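Local structure of toluene, o-xylene monooxygenase oxygenase subunit (Pseudomonas stutzeri, 2INC) at residues A214-T219 with R258-A263; F68-Q73 with T145-Y150; K266-L269 with G273-E276. The protein probably forms part of the oxygenase component of a toluene, o-xylene monooxygenase, a multicomponent enzyme that hydroxylates aromatic hydrocarbons. All coordinates share one frame; numbering follows the deposited sequence.

Contact 1 of 3, residues A214-T219 with R258-A263; sequences AINLVT and RRWSSA
Asn216 reaches across from helix 208-237 and sets its amide against the six-membered ring of Trp260 and the hydroxyl of Ser261. ND2 of Asn216 lies 3.2 Å from CZ2 of Trp260. The approach is oblique, with the amide and indole planes 61° apart. The same ND2 donates to OG of Ser261 at 2.8 Å, with an N-H...O angle of 146°. The acceptor is tilted somewhat out of the amide plane, and the bond is bent. ND2 also bonds to OE1 of Glu151, and the indole NE1 of Trp260 reaches that same oxygen weakly. The buried amide nitrogen is thus gripped by two acceptors. Trp260 holds CG between its backbone N and carbonyl carbon (chi1 83°), which swings the indole back over Ser261 and up to the amide. A water bridges the two helices a second time. It donates to O of Asn216 at 2.9 Å and to OG of Ser261 at 3.2 Å. That hydroxyl also bonds to O of His257, one turn back. Leu217 adds an apolar touch, its CD2 4.0 Å from CB of Ser261. Behind Asn216 the helix widens: O of Ala214 takes N of Thr219 at 2.8 Å and OG1 of Thr219 at 2.7 Å, from opposite faces of its carbonyl plane. The axes of the two segments run steeply across each other, 10.2 Å apart at closest approach. This is a buried crossing of two long helices, one with a pi-type turn, in the ferritin-like helical bundle of the methane/phenol/alkene hydroxylase family.

Contact 2 of 3, residues F68-Q73 with T145-Y150; sequences FRDPDQ and TNCATY
The Asx turn headed by Asp70, in the loop before helix 76-99, rests on Cys147 of helix 142-172. SG of Cys147 lies 3.6 Å from CB of Asp70 and 3.7 Å from CG of the same residue. It therefore sits alongside the root of the carboxylate. The sulfur also meets CE2 of Phe68 at 3.8 Å. It approaches that ring at its edge, in the ring plane, as a sulfur-aromatic contact. Asp70 holds CG anti to the backbone N (chi1 179°), and this carries the carboxylate past the sulfur while turning it back to its own loop. OD2 of Asp70 accepts from N of Asp72 at 2.9 Å, with the donor well above the carboxylate plane. OD1 bonds to N of Leu74. A type I turn from Asp70 to Gln73 is closed by N of Gln73 on O of Asp70, also at 2.9 Å. With an alanine here the carboxylate is gone, and the N atoms of Asp72 and Leu74 would probably lose their acceptors, leaving the turn held by its backbone bond with less support. Trp260 of helix 241-268 packs on Cys147 as well. No hydrogen bond joins the two segments. The carboxylate spends its bonds on its own loop, and the sulfur serves as a soft apolar contact. The nearby negative charge would, if anything, disfavour a thiolate.

Contact 3 of 3, residues K266-L269 with G273-E276; sequences KMAL and GNRE
Leu269 and Arg275 cross at about a right angle, the isobutyl group of the leucine lying between the root and the head of the arginine. CD2 of Leu269 touches CB of Arg275 at 3.6 Å. CD1, the other branch, lies over one face of the guanidinium, 3.8 Å from NH2 of Arg275 and offset toward the rim. Two torsions of the arginine bring this about. CG stands anti to the backbone N (chi1 -175°), so the chain first runs outward past the leucine. It then bends at chi3 (-46°), which folds the flat head back over CD1. Leu269 holds CG anti to its own carbonyl carbon, beside the backbone N, and its two methyls are shared out between the two ends of Arg275. The touch at the guanidinium is apolar, made on its face and not with its N-H groups. Asn274 makes the polar link between the segments. Its ND2 donates to O of Ala268 at 2.9 Å, with an N-H...O angle of 160°. The acceptor lies close to the amide plane, while the donor is tilted from the carbonyl plane. CB of Asn274 sits 3.2 Å from the same oxygen, so the side chain lies close against it. The same ND2 has its stronger partner in O of Lys61, so the amide also ties the loop before helix 76-99 to this corner. CB of Ala268 meets ND2 of Asn274 at 4.0 Å. Gly273 holds the N-cap position, with a positive phi that would press a side chain against the carbonyl O before it. The contact thus closes the short turn between helix 241-268 and helix 274-299, with Met267 of the first helix packing on His62, Trp65 and Phe68 of the loop before helix 76-99.

Contacts 1 and 2 are buried, their centres about 12 Å apart, while contact 3 is partly buried and lies farthest from the middle of the chain. Helix 241-268 runs through contacts 1 and 3 and also touches contact 2. There Arg259 forms a salt bridge with Asp72, and Ala263 packs on Pro71. The chemistry changes with place. Contact 1 joins two long helices through a buried polar network with water. Contact 2 sets a loop on a helix through sulfur and carbon, without a hydrogen bond between the segments. Contact 3 pairs one amide-to-carbonyl bond with an aliphatic touch on an exposed arginine.

Contact 1 of 3, residues A214-T219 with R258-A263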
loop_
_atom_site.group_PDB
_atom_site.type_symbol
_atom_site.label_atom_id
_atom_site.label_comp_id
_atom_site.label_asym_id
_atom_site.label_seq_id
_atom_site.Cartn_x
_atom_site.Cartn_y
_atom_site.Cartn_z
ATOM N N ALA B 214 32.251 -25.187 -4.721
ATOM C CA ALA B 214 33.231 -24.370 -5.361
ATOM C C ALA B 214 32.911 -22.892 -5.239
ATOM O O ALA B 214 33.815 -22.092 -4.938
ATOM C CB ALA B 214 33.467 -24.815 -6.837
ATOM N N ILE B 215 31.646 -22.509 -5.427
ATOM C CA ILE B 215 31.294 -21.068 -5.422
ATOM C C ILE B 215 31.084 -20.553 -4.000
ATOM O O ILE B 215 31.642 -19.534 -3.616
ATOM C CB ILE B 215 29.992 -20.811 -6.210
ATOM C CG1 ILE B 215 30.143 -21.225 -7.660
ATOM C CG2 ILE B 215 29.593 -19.342 -6.091
ATOM C CD1 ILE B 215 31.215 -20.445 -8.362
ATOM N N ASN B 216 30.286 -21.255 -3.220
ATOM C CA ASN B 216 29.860 -20.669 -1.955
ATOM C C ASN B 216 30.803 -21.033 -0.852
ATOM O O ASN B 216 30.943 -20.270 0.145
ATOM C CB ASN B 216 28.453 -21.119 -1.562
ATOM C CG ASN B 216 27.360 -20.130 -2.053
ATOM O OD1 ASN B 216 27.525 -19.499 -3.079
ATOM N ND2 ASN B 216 26.263 -20.018 -1.314
ATOM N N LEU B 217 31.403 -22.221 -0.951
ATOM C CA LEU B 217 32.200 -22.650 0.218
ATOM C C LEU B 217 33.653 -22.287 0.067
ATOM O O LEU B 217 34.348 -22.129 1.072
ATOM C CB LEU B 217 32.018 -24.146 0.546
ATOM C CG LEU B 217 30.606 -24.624 0.913
ATOM C CD1 LEU B 217 30.606 -26.075 1.372
ATOM C CD2 LEU B 217 30.005 -23.754 1.903
ATOM N N VAL B 218 34.105 -22.125 -1.176
ATOM C CA VAL B 218 35.523 -21.922 -1.428
ATOM C C VAL B 218 35.785 -20.572 -2.070
ATOM O O VAL B 218 36.500 -19.754 -1.498
ATOM C CB VAL B 218 36.150 -23.065 -2.297
ATOM C CG1 VAL B 218 37.621 -22.753 -2.636
ATOM C CG2 VAL B 218 36.019 -24.431 -1.542
ATOM N N THR B 219 35.227 -20.335 -3.250
ATOM C CA THR B 219 35.525 -19.102 -3.966
ATOM C C THR B 219 35.039 -17.849 -3.208
ATOM O O THR B 219 35.805 -16.893 -2.966
ATOM C CB THR B 219 34.903 -19.179 -5.322
ATOM O OG1 THR B 219 35.492 -20.290 -5.989
ATOM C CG2 THR B 219 35.187 -17.920 -6.130
ATOM N N ARG B 258 26.812 -16.782 3.713
ATOM C CA ARG B 258 27.481 -17.801 4.539
ATOM C C ARG B 258 26.482 -18.456 5.498
ATOM O O ARG B 258 26.597 -19.646 5.807
ATOM C CB ARG B 258 28.663 -17.193 5.313
ATOM C CG ARG B 258 29.913 -16.940 4.484
ATOM C CD ARG B 258 30.891 -16.065 5.262
ATOM N NE ARG B 258 31.827 -15.401 4.345
ATOM C CZ ARG B 258 32.864 -14.698 4.765
ATOM N NH1 ARG B 258 33.078 -14.589 6.071
ATOM N NH2 ARG B 258 33.669 -14.096 3.885
ATOM N N ARG B 259 25.537 -17.684 5.998
ATOM C CA ARG B 259 24.521 -18.248 6.904
ATOM C C ARG B 259 23.681 -19.363 6.257
ATOM O O ARG B 259 23.476 -20.417 6.855
ATOM C CB ARG B 259 23.609 -17.169 7.452
ATOM C CG ARG B 259 24.284 -16.278 8.538
ATOM C CD ARG B 259 23.244 -15.537 9.350
ATOM N NE ARG B 259 22.487 -14.554 8.566
ATOM C CZ ARG B 259 22.891 -13.307 8.330
ATOM N NH1 ARG B 259 24.072 -12.902 8.755
ATOM N NH2 ARG B 259 22.134 -12.465 7.637
ATOM N N TRP B 260 23.220 -19.161 5.025
ATOM C CA TRP B 260 22.435 -20.200 4.367
ATOM C C TRP B 260 23.331 -21.330 3.892
ATOM O O TRP B 260 22.886 -22.493 3.902
ATOM C CB TRP B 260 21.500 -19.666 3.277
ATOM C CG TRP B 260 22.081 -19.425 1.874
ATOM C CD1 TRP B 260 22.374 -18.222 1.315
ATOM C CD2 TRP B 260 22.288 -20.406 0.840
ATOM N NE1 TRP B 260 22.810 -18.396 -0.003
ATOM C CE2 TRP B 260 22.770 -19.724 -0.301
ATOM C CE3 TRP B 260 22.135 -21.806 0.763
ATOM C CZ2 TRP B 260 23.057 -20.375 -1.465
ATOM C CZ3 TRP B 260 22.460 -22.449 -0.378
ATOM C CH2 TRP B 260 22.911 -21.749 -1.495
ATOM N N SER B 261 24.585 -21.008 3.517
ATOM C CA SER B 261 25.537 -22.039 3.076
ATOM C C SER B 261 25.832 -22.974 4.267
ATOM O O SER B 261 25.864 -24.192 4.112
ATOM C CB SER B 261 26.820 -21.430 2.535
ATOM O OG SER B 261 26.566 -20.684 1.359
ATOM N N SER B 262 25.977 -22.370 5.450
ATOM C CA SER B 262 26.216 -23.135 6.646
ATOM C C SER B 262 24.985 -24.004 6.996
ATOM O O SER B 262 25.137 -25.163 7.357
ATOM C CB SER B 262 26.642 -22.212 7.797
ATOM O OG SER B 262 26.843 -23.007 8.947
ATOM N N ALA B 263 23.769 -23.474 6.823
ATOM C CA ALA B 263 22.569 -24.257 7.117
ATOM C C ALA B 263 22.467 -25.449 6.207
ATOM O O ALA B 263 22.087 -26.541 6.650
ATOM C CB ALA B 263 21.312 -23.404 7.082
HETATM O O HOH W 1 28.859 -18.409 1.051
#

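Contact 2 of 3, residues F68-Q73 with T145-Y150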
loop_
_atom_site.group_PDB
_atom_site.type_symbol
_atom_site.label_atom_id
_atom_site.label_comp_id
_atom_site.label_asym_id
_atom_site.label_seq_id
_atom_site.Cartn_x
_atom_site.Cartn_y
_atom_site.Cartn_z
ATOM N N PHE B 68 14.876 -28.324 3.474
ATOM C CA PHE B 68 15.779 -27.223 3.729
ATOM C C PHE B 68 15.032 -25.916 3.959
ATOM O O PHE B 68 14.060 -25.605 3.259
ATOM C CB PHE B 68 16.754 -27.024 2.540
ATOM C CG PHE B 68 17.683 -25.838 2.725
ATOM C CD1 PHE B 68 18.722 -25.895 3.662
ATOM C CD2 PHE B 68 17.485 -24.637 2.010
ATOM C CE1 PHE B 68 19.568 -24.777 3.888
ATOM C CE2 PHE B 68 18.338 -23.539 2.209
ATOM C CZ PHE B 68 19.366 -23.593 3.125
ATOM N N ARG B 69 15.512 -25.138 4.934
ATOM C CA ARG B 69 14.926 -23.853 5.284
ATOM C C ARG B 69 16.052 -22.819 5.383
ATOM O O ARG B 69 17.008 -23.024 6.127
ATOM C CB ARG B 69 14.148 -23.950 6.620
ATOM C CG ARG B 69 13.024 -24.995 6.635
ATOM C CD ARG B 69 11.845 -24.477 5.797
ATOM N NE ARG B 69 10.691 -25.413 5.740
ATOM C CZ ARG B 69 10.515 -26.348 4.803
ATOM N NH1 ARG B 69 9.430 -27.121 4.832
ATOM N NH2 ARG B 69 11.388 -26.543 3.827
ATOM N N ASP B 70 15.941 -21.715 4.630
ATOM C CA ASP B 70 16.812 -20.529 4.776
ATOM C C ASP B 70 16.706 -19.997 6.200
ATOM O O ASP B 70 15.603 -19.632 6.621
ATOM C CB ASP B 70 16.328 -19.414 3.836
ATOM C CG ASP B 70 17.150 -18.126 3.940
ATOM O OD1 ASP B 70 16.809 -17.123 3.229
ATOM O OD2 ASP B 70 18.161 -18.114 4.685
ATOM N N PRO B 71 17.851 -19.921 6.932
ATOM C CA PRO B 71 17.824 -19.374 8.308
ATOM C C PRO B 71 17.384 -17.902 8.389
ATOM O O PRO B 71 16.808 -17.492 9.410
ATOM C CB PRO B 71 19.284 -19.576 8.800
ATOM C CG PRO B 71 20.102 -19.653 7.570
ATOM C CD PRO B 71 19.214 -20.363 6.551
ATOM N N ASP B 72 17.600 -17.114 7.318
ATOM C CA ASP B 72 17.090 -15.750 7.265
ATOM C C ASP B 72 15.621 -15.689 6.771
ATOM O O ASP B 72 14.992 -14.665 6.867
ATOM C CB ASP B 72 17.986 -14.873 6.345
ATOM C CG ASP B 72 19.353 -14.545 6.971
ATOM O OD1 ASP B 72 20.198 -15.469 7.115
ATOM O OD2 ASP B 72 19.592 -13.366 7.312
ATOM N N GLN B 73 15.088 -16.786 6.234
ATOM C CA GLN B 73 13.679 -16.868 5.804
ATOM C C GLN B 73 13.295 -15.832 4.763
ATOM O O GLN B 73 12.179 -15.346 4.735
ATOM C CB GLN B 73 12.719 -16.791 7.004
ATOM C CG GLN B 73 12.960 -17.956 7.951
ATOM C CD GLN B 73 11.959 -18.095 9.079
ATOM O OE1 GLN B 73 12.336 -18.516 10.182
ATOM N NE2 GLN B 73 10.694 -17.750 8.837
ATOM N N THR B 145 17.174 -23.282 -4.082
ATOM C CA THR B 145 17.112 -22.311 -5.196
ATOM C C THR B 145 16.866 -20.834 -4.783
ATOM O O THR B 145 17.550 -19.926 -5.290
ATOM C CB THR B 145 16.055 -22.723 -6.247
ATOM O OG1 THR B 145 16.531 -23.861 -6.937
ATOM C CG2 THR B 145 15.812 -21.559 -7.229
ATOM N N ASN B 146 15.928 -20.576 -3.870
ATOM C CA ASN B 146 15.642 -19.203 -3.500
ATOM C C ASN B 146 16.815 -18.518 -2.794
ATOM O O ASN B 146 17.052 -17.354 -3.050
ATOM C CB ASN B 146 14.398 -19.090 -2.651
ATOM C CG ASN B 146 13.126 -19.364 -3.413
ATOM O OD1 ASN B 146 12.055 -19.357 -2.815
ATOM N ND2 ASN B 146 13.232 -19.620 -4.732
ATOM N N CYS B 147 17.542 -19.218 -1.915
ATOM C CA CYS B 147 18.754 -18.634 -1.335
ATOM C C CYS B 147 19.724 -18.180 -2.457
ATOM O O CYS B 147 20.324 -17.128 -2.330
ATOM C CB CYS B 147 19.441 -19.619 -0.467
ATOM S SG CYS B 147 18.447 -19.896 0.979
ATOM N N ALA B 148 19.900 -19.010 -3.487
ATOM C CA ALA B 148 20.766 -18.688 -4.656
ATOM C C ALA B 148 20.230 -17.506 -5.511
ATOM O O ALA B 148 21.032 -16.681 -6.056
ATOM C CB ALA B 148 20.997 -20.001 -5.554
ATOM N N THR B 149 18.896 -17.422 -5.639
ATOM C CA THR B 149 18.209 -16.292 -6.282
ATOM C C THR B 149 18.600 -14.988 -5.605
ATOM O O THR B 149 19.066 -14.098 -6.255
ATOM C CB THR B 149 16.633 -16.440 -6.241
ATOM O OG1 THR B 149 16.248 -17.709 -6.864
ATOM C CG2 THR B 149 15.959 -15.234 -7.055
ATOM N N TYR B 150 18.426 -14.896 -4.289
ATOM C CA TYR B 150 18.689 -13.618 -3.587
ATOM C C TYR B 150 20.201 -13.336 -3.535
ATOM O O TYR B 150 20.627 -12.196 -3.595
ATOM C CB TYR B 150 18.023 -13.602 -2.189
ATOM C CG TYR B 150 16.528 -13.901 -2.317
ATOM C CD1 TYR B 150 15.923 -14.854 -1.492
ATOM C CD2 TYR B 150 15.757 -13.295 -3.317
ATOM C CE1 TYR B 150 14.562 -15.156 -1.628
ATOM C CE2 TYR B 150 14.357 -13.636 -3.490
ATOM C CZ TYR B 150 13.788 -14.564 -2.606
ATOM O OH TYR B 150 12.427 -14.937 -2.743
#

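Contact 3 of 3, residues K266-L269 with G273-E276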
loop_
_atom_site.group_PDB
_atom_site.type_symbol
_atom_site.label_atom_id
_atom_site.label_comp_id
_atom_site.label_asym_id
_atom_site.label_seq_id
_atom_site.Cartn_x
_atom_site.Cartn_y
_atom_site.Cartn_z
ATOM N N LYS B 266 24.995 -28.061 7.123
ATOM C CA LYS B 266 24.436 -28.692 8.311
ATOM C C LYS B 266 23.469 -29.801 7.933
ATOM O O LYS B 266 23.534 -30.951 8.452
ATOM C CB LYS B 266 23.739 -27.668 9.200
ATOM C CG LYS B 266 23.262 -28.258 10.516
ATOM C CD LYS B 266 22.764 -27.209 11.431
ATOM C CE LYS B 266 22.139 -27.848 12.650
ATOM N NZ LYS B 266 21.265 -26.879 13.394
ATOM N N MET B 267 22.522 -29.456 7.059
ATOM C CA MET B 267 21.545 -30.431 6.631
ATOM C C MET B 267 22.212 -31.609 5.935
ATOM O O MET B 267 21.874 -32.748 6.208
ATOM C CB MET B 267 20.498 -29.769 5.745
ATOM C CG MET B 267 19.556 -30.764 5.152
ATOM S SD MET B 267 18.363 -29.848 4.175
ATOM C CE MET B 267 17.250 -31.154 3.706
ATOM N N ALA B 268 23.150 -31.348 5.024
ATOM C CA ALA B 268 23.866 -32.404 4.340
ATOM C C ALA B 268 24.540 -33.384 5.318
ATOM O O ALA B 268 24.518 -34.591 5.092
ATOM C CB ALA B 268 24.892 -31.817 3.360
ATOM N N LEU B 269 25.092 -32.861 6.412
ATOM C CA LEU B 269 25.789 -33.701 7.418
ATOM C C LEU B 269 24.843 -34.635 8.185
ATOM O O LEU B 269 25.306 -35.475 8.936
ATOM C CB LEU B 269 26.574 -32.839 8.398
ATOM C CG LEU B 269 27.708 -32.005 7.794
ATOM C CD1 LEU B 269 28.634 -31.459 8.926
ATOM C CD2 LEU B 269 28.487 -32.776 6.805
ATOM N N GLY B 273 28.357 -39.984 4.969
ATOM C CA GLY B 273 29.091 -39.932 3.702
ATOM C C GLY B 273 29.172 -38.546 3.075
ATOM O O GLY B 273 30.056 -38.271 2.254
ATOM N N ASN B 274 28.241 -37.671 3.447
ATOM C CA ASN B 274 28.226 -36.293 2.904
ATOM C C ASN B 274 29.398 -35.403 3.328
ATOM O O ASN B 274 29.900 -34.630 2.512
ATOM C CB ASN B 274 26.883 -35.590 3.156
ATOM C CG ASN B 274 25.803 -36.003 2.129
ATOM O OD1 ASN B 274 26.095 -36.603 1.116
ATOM N ND2 ASN B 274 24.576 -35.676 2.416
ATOM N N ARG B 275 29.820 -35.487 4.588
ATOM C CA ARG B 275 31.006 -34.742 5.030
ATOM C C ARG B 275 32.207 -35.085 4.155
ATOM O O ARG B 275 32.913 -34.202 3.678
ATOM C CB ARG B 275 31.297 -35.003 6.508
ATOM C CG ARG B 275 32.444 -34.174 7.094
ATOM C CD ARG B 275 32.867 -34.688 8.498
ATOM N NE ARG B 275 31.682 -34.927 9.334
ATOM C CZ ARG B 275 31.200 -34.086 10.244
ATOM N NH1 ARG B 275 31.829 -32.925 10.500
ATOM N NH2 ARG B 275 30.080 -34.416 10.915
ATOM N N GLU B 276 32.422 -36.365 3.900
ATOM C CA GLU B 276 33.566 -36.780 3.107
ATOM C C GLU B 276 33.419 -36.270 1.670
ATOM O O GLU B 276 34.404 -35.919 1.014
ATOM C CB GLU B 276 33.748 -38.314 3.140
ATOM C CG GLU B 276 33.939 -38.955 4.581
ATOM C CD GLU B 276 32.705 -38.846 5.538
ATOM O OE1 GLU B 276 31.544 -39.168 5.152
ATOM O OE2 GLU B 276 32.912 -38.440 6.715
#